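Local coordinates for charybdin (Charybdis maritima, PDB 2B7U), which belongs to the ribosome-inactivating protein family, which includes many plant toxins, at residues 4-17 / 53-65. Numbering follows the deposited sequence. Where two conformers were deposited one is given.
Sequences KAMTVKFTVELDIE and ADPRGFDLKLTFR
The parallel pairing of edge strand 7-15 with strand 56-64 opens the mixed sheet of the ribosome-inactivating protein fold, and its register slips by one residue at a beta bulge between V8 and T11. Within the bulge K9 N donates to G57 O (2.8 Å) and D59 N to F10 O; alternating backbone bonds then run on to I16 N and T63 O. F10 and F58 lie side by side, F58 CB sitting over the centre of the F10 ring, 3.7 Å from its centroid. Both rings project between backbone N and carbonyl carbon (chi1 65° and 67°), their planes 12° apart but slid until they barely overlap; L35 of helix 21-35 touches both. On the face bearing T11 and D59, one water joins T11 OG1 to D59 OD2, while R72 forms a salt bridge with D59 OD1. The extended chains of E13 and K61 run alongside each other, and a second water bridges E13 OE1 and K61 NZ. Past the strands E17 OE2 forms a salt bridge with R65 NE (3.5 Å), at the guanidinium edge. After the bulge the water-bridged face is thus the sheet's wet side, whereas the face of V12, L60, L14 and L62 is apolar and turned to the helices, L60 touching helix 21-35 and L62 helix 135-147.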
# COMPACT_ATOMS: atom_id res chain seq x y z
N LYS A 4 -8.49 -20.00 6.67
CA LYS A 4 -7.68 -19.35 7.76
C LYS A 4 -7.72 -17.82 7.63
O LYS A 4 -7.09 -17.24 6.74
CB LYS A 4 -6.24 -19.89 7.74
CG LYS A 4 -5.19 -19.02 8.43
CD LYS A 4 -5.52 -18.71 9.89
CE LYS A 4 -4.65 -19.50 10.85
NZ LYS A 4 -5.01 -19.18 12.26
N ALA A 5 -8.46 -17.17 8.54
CA ALA A 5 -8.64 -15.70 8.49
C ALA A 5 -7.36 -14.95 8.81
O ALA A 5 -6.57 -15.39 9.65
CB ALA A 5 -9.75 -15.27 9.47
N MET A 6 -7.16 -13.82 8.14
CA MET A 6 -5.99 -13.00 8.40
C MET A 6 -6.10 -12.44 9.81
O MET A 6 -7.17 -12.03 10.26
CB MET A 6 -5.80 -11.89 7.34
CG MET A 6 -6.86 -10.79 7.29
SD MET A 6 -6.78 -9.81 5.75
CE MET A 6 -5.02 -9.47 5.68
N THR A 7 -4.99 -12.46 10.53
CA THR A 7 -5.02 -11.94 11.89
C THR A 7 -4.82 -10.42 11.80
O THR A 7 -4.54 -9.89 10.71
CB THR A 7 -4.03 -12.71 12.84
OG1 THR A 7 -2.88 -13.17 12.12
CG2 THR A 7 -4.71 -13.94 13.42
N VAL A 8 -5.06 -9.71 12.89
CA VAL A 8 -4.75 -8.28 12.94
C VAL A 8 -3.64 -8.04 13.95
O VAL A 8 -3.88 -8.04 15.16
CB VAL A 8 -5.99 -7.43 13.25
CG1 VAL A 8 -6.76 -8.01 14.37
CG2 VAL A 8 -5.61 -5.97 13.52
N LYS A 9 -2.42 -7.87 13.45
CA LYS A 9 -1.25 -7.67 14.30
C LYS A 9 -1.30 -6.36 15.10
O LYS A 9 -0.86 -6.34 16.27
CB LYS A 9 0.04 -7.70 13.47
CG LYS A 9 0.37 -9.02 12.71
CD LYS A 9 -0.24 -10.21 13.39
CE LYS A 9 0.42 -11.55 13.04
NZ LYS A 9 0.23 -12.55 14.16
N PHE A 10 -1.83 -5.30 14.50
CA PHE A 10 -1.91 -4.00 15.16
C PHE A 10 -2.91 -3.13 14.41
O PHE A 10 -3.33 -3.47 13.28
CB PHE A 10 -0.52 -3.33 15.24
CG PHE A 10 0.07 -2.96 13.90
CD1 PHE A 10 -0.22 -1.74 13.32
CD2 PHE A 10 0.92 -3.83 13.22
CE1 PHE A 10 0.29 -1.40 12.08
CE2 PHE A 10 1.43 -3.50 11.99
CZ PHE A 10 1.14 -2.28 11.43
N THR A 11 -3.28 -2.03 15.05
CA THR A 11 -4.17 -1.02 14.49
C THR A 11 -3.50 0.35 14.60
O THR A 11 -2.92 0.69 15.65
CB THR A 11 -5.54 -1.00 15.19
OG1 THR A 11 -6.18 -2.29 15.07
CG2 THR A 11 -6.47 0.08 14.60
N VAL A 12 -3.55 1.11 13.52
CA VAL A 12 -3.11 2.52 13.51
C VAL A 12 -4.32 3.38 13.14
O VAL A 12 -5.16 2.96 12.35
CB VAL A 12 -1.91 2.81 12.56
CG1 VAL A 12 -0.65 2.22 13.15
CG2 VAL A 12 -2.14 2.27 11.13
N GLU A 13 -4.39 4.58 13.69
CA GLU A 13 -5.55 5.44 13.50
C GLU A 13 -5.11 6.85 13.15
O GLU A 13 -4.18 7.39 13.75
CB GLU A 13 -6.42 5.40 14.75
CG GLU A 13 -7.63 6.31 14.71
CD GLU A 13 -8.52 6.18 15.95
OE1 GLU A 13 -8.22 5.32 16.83
OE2 GLU A 13 -9.53 6.93 16.04
N LEU A 14 -5.75 7.44 12.16
CA LEU A 14 -5.46 8.81 11.75
C LEU A 14 -6.75 9.61 11.59
O LEU A 14 -7.68 9.15 10.92
CB LEU A 14 -4.67 8.82 10.45
CG LEU A 14 -4.13 10.17 9.98
CD1 LEU A 14 -3.10 10.73 10.95
CD2 LEU A 14 -3.53 10.05 8.61
N ASP A 15 -6.80 10.79 12.20
CA ASP A 15 -7.90 11.71 11.91
C ASP A 15 -7.50 12.67 10.79
O ASP A 15 -6.46 13.30 10.86
CB ASP A 15 -8.37 12.51 13.11
CG ASP A 15 -9.71 13.21 12.83
OD1 ASP A 15 -9.72 14.32 12.25
OD2 ASP A 15 -10.78 12.63 13.12
N ILE A 16 -8.37 12.79 9.80
CA ILE A 16 -8.08 13.53 8.58
C ILE A 16 -8.33 15.03 8.71
O ILE A 16 -7.76 15.80 7.95
CB ILE A 16 -8.91 12.95 7.38
CG1 ILE A 16 -8.82 11.43 7.34
CG2 ILE A 16 -8.45 13.53 6.04
CD1 ILE A 16 -7.40 10.92 7.26
N GLU A 17 -9.15 15.47 9.66
CA GLU A 17 -9.56 16.88 9.71
C GLU A 17 -8.43 17.89 9.87
O GLU A 17 -8.37 18.89 9.14
CB GLU A 17 -10.62 17.10 10.79
CG GLU A 17 -11.22 18.49 10.77
CD GLU A 17 -12.22 18.72 11.88
OE1 GLU A 17 -12.53 17.76 12.62
OE2 GLU A 17 -12.69 19.87 12.01
N ALA A 53 -0.26 -20.77 5.35
CA ALA A 53 -1.53 -20.55 6.04
C ALA A 53 -1.30 -19.68 7.28
O ALA A 53 -1.67 -20.05 8.40
CB ALA A 53 -2.14 -21.90 6.44
N ASP A 54 -0.67 -18.53 7.07
CA ASP A 54 -0.54 -17.54 8.13
C ASP A 54 -0.63 -16.15 7.53
O ASP A 54 0.36 -15.40 7.55
CB ASP A 54 0.78 -17.72 8.89
CG ASP A 54 1.03 -16.62 9.92
OD1 ASP A 54 2.20 -16.19 10.07
OD2 ASP A 54 0.05 -16.18 10.57
N PRO A 55 -1.79 -15.81 6.96
CA PRO A 55 -1.97 -14.44 6.50
C PRO A 55 -2.01 -13.47 7.69
O PRO A 55 -2.82 -13.65 8.60
CB PRO A 55 -3.29 -14.47 5.73
CG PRO A 55 -4.00 -15.67 6.21
CD PRO A 55 -2.98 -16.64 6.70
N ARG A 56 -1.07 -12.53 7.69
CA ARG A 56 -0.91 -11.54 8.74
C ARG A 56 -1.45 -10.24 8.17
O ARG A 56 -1.14 -9.93 7.03
CB ARG A 56 0.57 -11.30 9.08
CG ARG A 56 1.33 -12.49 9.69
CD ARG A 56 2.81 -12.15 10.00
NE ARG A 56 2.97 -11.18 11.09
CZ ARG A 56 4.14 -10.89 11.67
NH1 ARG A 56 5.27 -11.47 11.28
NH2 ARG A 56 4.17 -10.01 12.65
N GLY A 57 -2.20 -9.49 8.96
CA GLY A 57 -2.69 -8.19 8.53
C GLY A 57 -2.56 -7.13 9.60
O GLY A 57 -2.07 -7.39 10.70
N PHE A 58 -2.98 -5.92 9.27
CA PHE A 58 -3.11 -4.84 10.24
C PHE A 58 -4.33 -4.01 9.84
O PHE A 58 -4.80 -4.10 8.71
CB PHE A 58 -1.86 -3.97 10.31
CG PHE A 58 -1.59 -3.16 9.07
CD1 PHE A 58 -1.92 -1.82 9.02
CD2 PHE A 58 -0.96 -3.74 7.98
CE1 PHE A 58 -1.62 -1.05 7.88
CE2 PHE A 58 -0.67 -3.00 6.84
CZ PHE A 58 -1.00 -1.66 6.79
N ASP A 59 -4.84 -3.23 10.78
CA ASP A 59 -5.98 -2.36 10.51
C ASP A 59 -5.59 -0.88 10.51
O ASP A 59 -4.77 -0.44 11.32
CB ASP A 59 -7.04 -2.58 11.57
CG ASP A 59 -7.96 -3.74 11.26
OD1 ASP A 59 -7.84 -4.38 10.19
OD2 ASP A 59 -8.86 -3.98 12.11
N LEU A 60 -6.17 -0.15 9.56
CA LEU A 60 -5.95 1.28 9.40
C LEU A 60 -7.30 1.96 9.61
O LEU A 60 -8.19 1.82 8.80
CB LEU A 60 -5.42 1.58 7.99
CG LEU A 60 -5.37 3.04 7.55
CD1 LEU A 60 -4.45 3.86 8.45
CD2 LEU A 60 -4.98 3.14 6.06
N LYS A 61 -7.43 2.68 10.72
CA LYS A 61 -8.69 3.34 11.06
C LYS A 61 -8.57 4.81 10.68
O LYS A 61 -7.65 5.51 11.12
CB LYS A 61 -8.98 3.19 12.56
CG LYS A 61 -10.36 3.65 12.99
CD LYS A 61 -10.69 2.96 14.33
CE LYS A 61 -11.88 3.51 15.04
NZ LYS A 61 -11.96 2.93 16.42
N LEU A 62 -9.50 5.28 9.85
CA LEU A 62 -9.48 6.65 9.35
C LEU A 62 -10.76 7.33 9.78
O LEU A 62 -11.83 6.79 9.57
CB LEU A 62 -9.39 6.66 7.83
CG LEU A 62 -8.17 5.98 7.21
CD1 LEU A 62 -8.29 6.01 5.68
CD2 LEU A 62 -6.90 6.60 7.67
N THR A 63 -10.62 8.52 10.35
CA THR A 63 -11.78 9.22 10.89
C THR A 63 -11.80 10.64 10.36
O THR A 63 -10.76 11.29 10.20
CB THR A 63 -11.71 9.24 12.41
OG1 THR A 63 -11.86 7.90 12.93
CG2 THR A 63 -12.78 10.08 12.96
N PHE A 64 -13.01 11.14 10.08
CA PHE A 64 -13.20 12.52 9.68
C PHE A 64 -14.54 13.02 10.17
O PHE A 64 -15.58 12.56 9.69
CB PHE A 64 -13.16 12.65 8.16
CG PHE A 64 -13.39 14.06 7.69
CD1 PHE A 64 -12.56 15.07 8.10
CD2 PHE A 64 -14.44 14.36 6.84
CE1 PHE A 64 -12.77 16.37 7.67
CE2 PHE A 64 -14.66 15.67 6.42
CZ PHE A 64 -13.83 16.66 6.83
N ARG A 65 -14.52 13.97 11.10
CA ARG A 65 -15.74 14.62 11.61
C ARG A 65 -16.83 13.60 11.99
O ARG A 65 -17.98 13.73 11.58
CB ARG A 65 -16.28 15.65 10.60
CG ARG A 65 -15.33 16.81 10.40
CD ARG A 65 -15.91 17.90 9.52
NE ARG A 65 -14.99 19.04 9.47
CZ ARG A 65 -14.87 19.89 8.45
NH1 ARG A 65 -13.98 20.89 8.55
NH2 ARG A 65 -15.61 19.78 7.36
O HOH W 1 -3.59 -15.82 9.68
O HOH W 2 -8.76 -2.85 14.49
O HOH W 3 -10.41 4.53 18.03
O HOH W 4 -12.42 15.09 12.62